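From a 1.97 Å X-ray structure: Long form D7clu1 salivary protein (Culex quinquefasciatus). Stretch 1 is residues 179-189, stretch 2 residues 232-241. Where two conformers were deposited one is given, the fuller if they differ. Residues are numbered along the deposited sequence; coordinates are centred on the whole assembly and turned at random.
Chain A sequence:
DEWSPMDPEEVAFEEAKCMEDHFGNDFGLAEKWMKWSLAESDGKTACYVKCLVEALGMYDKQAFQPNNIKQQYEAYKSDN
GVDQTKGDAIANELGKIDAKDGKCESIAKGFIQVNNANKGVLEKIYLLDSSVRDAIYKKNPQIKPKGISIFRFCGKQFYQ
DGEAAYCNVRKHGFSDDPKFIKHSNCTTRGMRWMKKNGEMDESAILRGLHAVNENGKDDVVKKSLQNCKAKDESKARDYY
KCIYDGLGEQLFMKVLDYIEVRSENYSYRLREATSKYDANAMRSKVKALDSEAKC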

# COMPACT_ATOMS: atom_id res chain seq x y z
N LYS A 179 -12.81 -21.67 5.52
CA LYS A 179 -11.75 -20.75 5.94
C LYS A 179 -11.46 -19.69 4.89
O LYS A 179 -10.86 -18.66 5.22
CB LYS A 179 -10.46 -21.52 6.23
CG LYS A 179 -10.54 -22.48 7.40
CD LYS A 179 -9.35 -23.44 7.37
CE LYS A 179 -9.12 -24.12 8.70
NZ LYS A 179 -7.95 -25.03 8.65
N PHE A 180 -11.86 -19.91 3.63
CA PHE A 180 -11.53 -18.95 2.57
C PHE A 180 -12.28 -17.64 2.72
O PHE A 180 -11.85 -16.63 2.15
CB PHE A 180 -11.78 -19.56 1.19
CG PHE A 180 -11.20 -18.75 0.07
CD1 PHE A 180 -9.84 -18.78 -0.20
CD2 PHE A 180 -12.01 -17.94 -0.71
CE1 PHE A 180 -9.30 -18.03 -1.23
CE2 PHE A 180 -11.48 -17.18 -1.75
CZ PHE A 180 -10.12 -17.23 -2.01
N ILE A 181 -13.39 -17.62 3.47
CA ILE A 181 -14.07 -16.35 3.72
C ILE A 181 -13.18 -15.42 4.54
O ILE A 181 -13.03 -14.24 4.22
CB ILE A 181 -15.44 -16.60 4.38
CG1 ILE A 181 -16.37 -17.32 3.41
CG2 ILE A 181 -16.06 -15.29 4.84
CD1 ILE A 181 -17.76 -17.59 3.95
N LYS A 182 -12.56 -15.95 5.59
CA LYS A 182 -11.64 -15.15 6.39
C LYS A 182 -10.38 -14.80 5.59
O LYS A 182 -9.86 -13.68 5.69
CB LYS A 182 -11.24 -15.89 7.66
CG LYS A 182 -12.36 -16.16 8.64
CD LYS A 182 -11.81 -16.85 9.88
CE LYS A 182 -12.89 -17.49 10.73
NZ LYS A 182 -12.29 -18.29 11.83
N HIS A 183 -9.87 -15.76 4.81
CA HIS A 183 -8.62 -15.55 4.10
C HIS A 183 -8.78 -14.50 3.00
O HIS A 183 -7.95 -13.59 2.87
CB HIS A 183 -8.12 -16.87 3.52
CG HIS A 183 -6.78 -16.77 2.84
ND1 HIS A 183 -6.62 -16.96 1.49
CD2 HIS A 183 -5.55 -16.50 3.34
CE1 HIS A 183 -5.35 -16.81 1.17
NE2 HIS A 183 -4.68 -16.53 2.28
N SER A 184 -9.85 -14.61 2.20
CA SER A 184 -10.06 -13.64 1.14
C SER A 184 -10.44 -12.26 1.68
O SER A 184 -10.14 -11.25 1.04
CB SER A 184 -11.10 -14.15 0.13
OG SER A 184 -12.32 -14.49 0.78
N ASN A 185 -11.07 -12.20 2.85
CA ASN A 185 -11.27 -10.91 3.50
C ASN A 185 -9.92 -10.28 3.86
O ASN A 185 -9.71 -9.08 3.65
CB ASN A 185 -12.15 -11.06 4.74
CG ASN A 185 -12.33 -9.75 5.49
OD1 ASN A 185 -13.04 -8.85 5.03
ND2 ASN A 185 -11.71 -9.65 6.66
N CYS A 186 -9.01 -11.08 4.40
CA CYS A 186 -7.69 -10.57 4.77
C CYS A 186 -6.91 -10.10 3.54
O CYS A 186 -6.29 -9.03 3.57
CB CYS A 186 -6.93 -11.66 5.52
SG CYS A 186 -5.28 -11.23 6.15
N THR A 187 -6.94 -10.88 2.46
CA THR A 187 -6.11 -10.55 1.30
C THR A 187 -6.71 -9.43 0.46
O THR A 187 -5.98 -8.57 -0.04
CB THR A 187 -5.84 -11.80 0.46
OG1 THR A 187 -7.08 -12.36 0.01
CG2 THR A 187 -5.10 -12.86 1.28
N THR A 188 -8.03 -9.43 0.28
CA THR A 188 -8.68 -8.35 -0.46
C THR A 188 -8.47 -7.01 0.23
O THR A 188 -8.25 -5.99 -0.42
CB THR A 188 -10.17 -8.66 -0.64
OG1 THR A 188 -10.32 -9.95 -1.24
CG2 THR A 188 -10.83 -7.63 -1.53
N ARG A 189 -8.54 -7.00 1.57
CA ARG A 189 -8.24 -5.77 2.30
C ARG A 189 -6.75 -5.45 2.25
O ARG A 189 -6.36 -4.28 2.14
CB ARG A 189 -8.73 -5.88 3.75
CG ARG A 189 -10.25 -5.89 3.89
CD ARG A 189 -10.69 -6.13 5.33
NE ARG A 189 -12.13 -5.97 5.50
CZ ARG A 189 -12.72 -4.83 5.85
NH1 ARG A 189 -12.00 -3.74 6.06
NH2 ARG A 189 -14.04 -4.78 5.98
N ASP A 232 -22.95 -9.38 3.49
CA ASP A 232 -21.95 -8.77 4.36
C ASP A 232 -21.18 -9.79 5.20
O ASP A 232 -20.06 -9.49 5.64
CB ASP A 232 -22.59 -7.70 5.25
CG ASP A 232 -22.68 -6.35 4.56
OD1 ASP A 232 -23.36 -6.25 3.52
OD2 ASP A 232 -22.07 -5.38 5.06
N GLU A 233 -21.75 -10.98 5.43
CA GLU A 233 -21.01 -12.00 6.15
C GLU A 233 -19.81 -12.50 5.35
O GLU A 233 -18.80 -12.90 5.94
CB GLU A 233 -21.93 -13.17 6.51
N SER A 234 -19.90 -12.48 4.03
CA SER A 234 -18.84 -12.97 3.14
C SER A 234 -18.59 -11.97 2.02
O SER A 234 -18.46 -12.35 0.85
CB SER A 234 -19.21 -14.34 2.58
OG SER A 234 -20.43 -14.28 1.87
N LYS A 235 -18.50 -10.69 2.37
CA LYS A 235 -18.51 -9.63 1.36
C LYS A 235 -17.29 -9.71 0.45
O LYS A 235 -17.42 -9.75 -0.78
CB LYS A 235 -18.61 -8.27 2.03
CG LYS A 235 -18.90 -7.13 1.06
CD LYS A 235 -19.01 -5.80 1.78
CE LYS A 235 -19.43 -4.69 0.83
NZ LYS A 235 -19.42 -3.36 1.50
N ALA A 236 -16.09 -9.71 1.04
CA ALA A 236 -14.88 -9.75 0.23
C ALA A 236 -14.82 -11.01 -0.62
O ALA A 236 -14.49 -10.95 -1.81
CB ALA A 236 -13.64 -9.65 1.13
N ARG A 237 -15.14 -12.16 -0.03
CA ARG A 237 -15.13 -13.42 -0.77
C ARG A 237 -16.02 -13.34 -2.00
O ARG A 237 -15.63 -13.77 -3.09
CB ARG A 237 -15.56 -14.57 0.14
CG ARG A 237 -15.25 -15.98 -0.37
CD ARG A 237 -16.32 -16.52 -1.32
NE ARG A 237 -17.67 -16.34 -0.79
CZ ARG A 237 -18.32 -17.25 -0.07
NH1 ARG A 237 -17.75 -18.41 0.22
NH2 ARG A 237 -19.55 -17.00 0.36
N ASP A 238 -17.22 -12.78 -1.85
CA ASP A 238 -18.17 -12.75 -2.96
C ASP A 238 -17.70 -11.83 -4.08
O ASP A 238 -17.79 -12.19 -5.26
CB ASP A 238 -19.56 -12.34 -2.45
CG ASP A 238 -20.13 -13.32 -1.45
OD1 ASP A 238 -19.76 -14.52 -1.50
OD2 ASP A 238 -20.95 -12.91 -0.60
N TYR A 239 -17.20 -10.64 -3.73
CA TYR A 239 -16.66 -9.76 -4.76
C TYR A 239 -15.40 -10.34 -5.39
O TYR A 239 -15.20 -10.24 -6.60
CB TYR A 239 -16.38 -8.38 -4.17
CG TYR A 239 -17.62 -7.51 -4.02
CD1 TYR A 239 -18.27 -7.01 -5.13
CD2 TYR A 239 -18.12 -7.20 -2.76
CE1 TYR A 239 -19.40 -6.21 -5.00
CE2 TYR A 239 -19.25 -6.41 -2.62
CZ TYR A 239 -19.88 -5.92 -3.74
OH TYR A 239 -21.01 -5.13 -3.61
N TYR A 240 -14.55 -10.95 -4.57
CA TYR A 240 -13.37 -11.66 -5.07
C TYR A 240 -13.77 -12.69 -6.12
O TYR A 240 -13.19 -12.75 -7.21
CB TYR A 240 -12.68 -12.33 -3.88
CG TYR A 240 -11.40 -13.09 -4.16
CD1 TYR A 240 -11.43 -14.36 -4.70
CD2 TYR A 240 -10.16 -12.56 -3.80
CE1 TYR A 240 -10.27 -15.07 -4.93
CE2 TYR A 240 -8.99 -13.26 -4.02
CZ TYR A 240 -9.05 -14.52 -4.59
OH TYR A 240 -7.90 -15.23 -4.81
N LYS A 241 -14.79 -13.50 -5.81
CA LYS A 241 -15.24 -14.50 -6.77
C LYS A 241 -15.88 -13.86 -8.00
O LYS A 241 -15.74 -14.39 -9.11
CB LYS A 241 -16.21 -15.48 -6.11
CG LYS A 241 -16.53 -16.72 -6.95
CD LYS A 241 -15.26 -17.33 -7.54
CE LYS A 241 -15.45 -18.78 -7.95
NZ LYS A 241 -16.51 -18.97 -8.98
O HOH W 1 -15.12 -12.70 2.83
O HOH W 2 -15.59 -9.15 3.86

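Two helices that cross steeply can pack closely where small side chains meet, and this contact in a mosquito salivary protein is a compact example. The axes of helices 179-189 and 235-241 approach to 7.8 Å at 77°, and no direct hydrogen bond joins the stretches among the atoms modelled; packing and two bridging waters make the contact.

Phe180 comes first. Its CA-to-CB bond points sideways, but the ring, at chi1 t, reaches across to set its edge toward the face of Tyr240, with centroids 5.4 Å apart and planes at 75°; Phe180 CZ lies 3.6 Å from Tyr240 CE1. Phe180 CD2 also meets the aliphatic part of Arg237, 3.8 Å from its CG.

Ile181 works in a similar way, its CD1 lying 3.8 Å from Ser234 CB and its CG1 3.6 Å from Arg237 NH1, over one face of the guanidinium. That group is held by Asp238 in a salt bridge, Arg237 NE to Asp238 OD1 at 2.9 Å. The backbone contributes through water 1, which donates to Ile181 O and accepts from Arg237 N, both at 2.9 Å.

At Ser184 the helices draw close, its CA 5.4 Å from Arg237 CA. Ser184 OG donates to Phe180 O at 2.6 Å, satisfying its proton within its own helix, and so can rest 3.3 Å from Arg237 CB as a packing contact. Asn185 CA lies 3.6 Å from Ala236 CB, a methyl small enough to sit against the backbone. Water 2 donates to Asn185 OD1 at 2.8 Å and accepts from Ala236 N at 2.9 Å, serving an amide in the first turn of its helix.

Thr188 closes the series: its OG1 donates to Ser184 O at 2.6 Å and lies 3.7 Å from Tyr240 CD2, at the ring edge, while its CB is 4.0 Å from Ala236 CB.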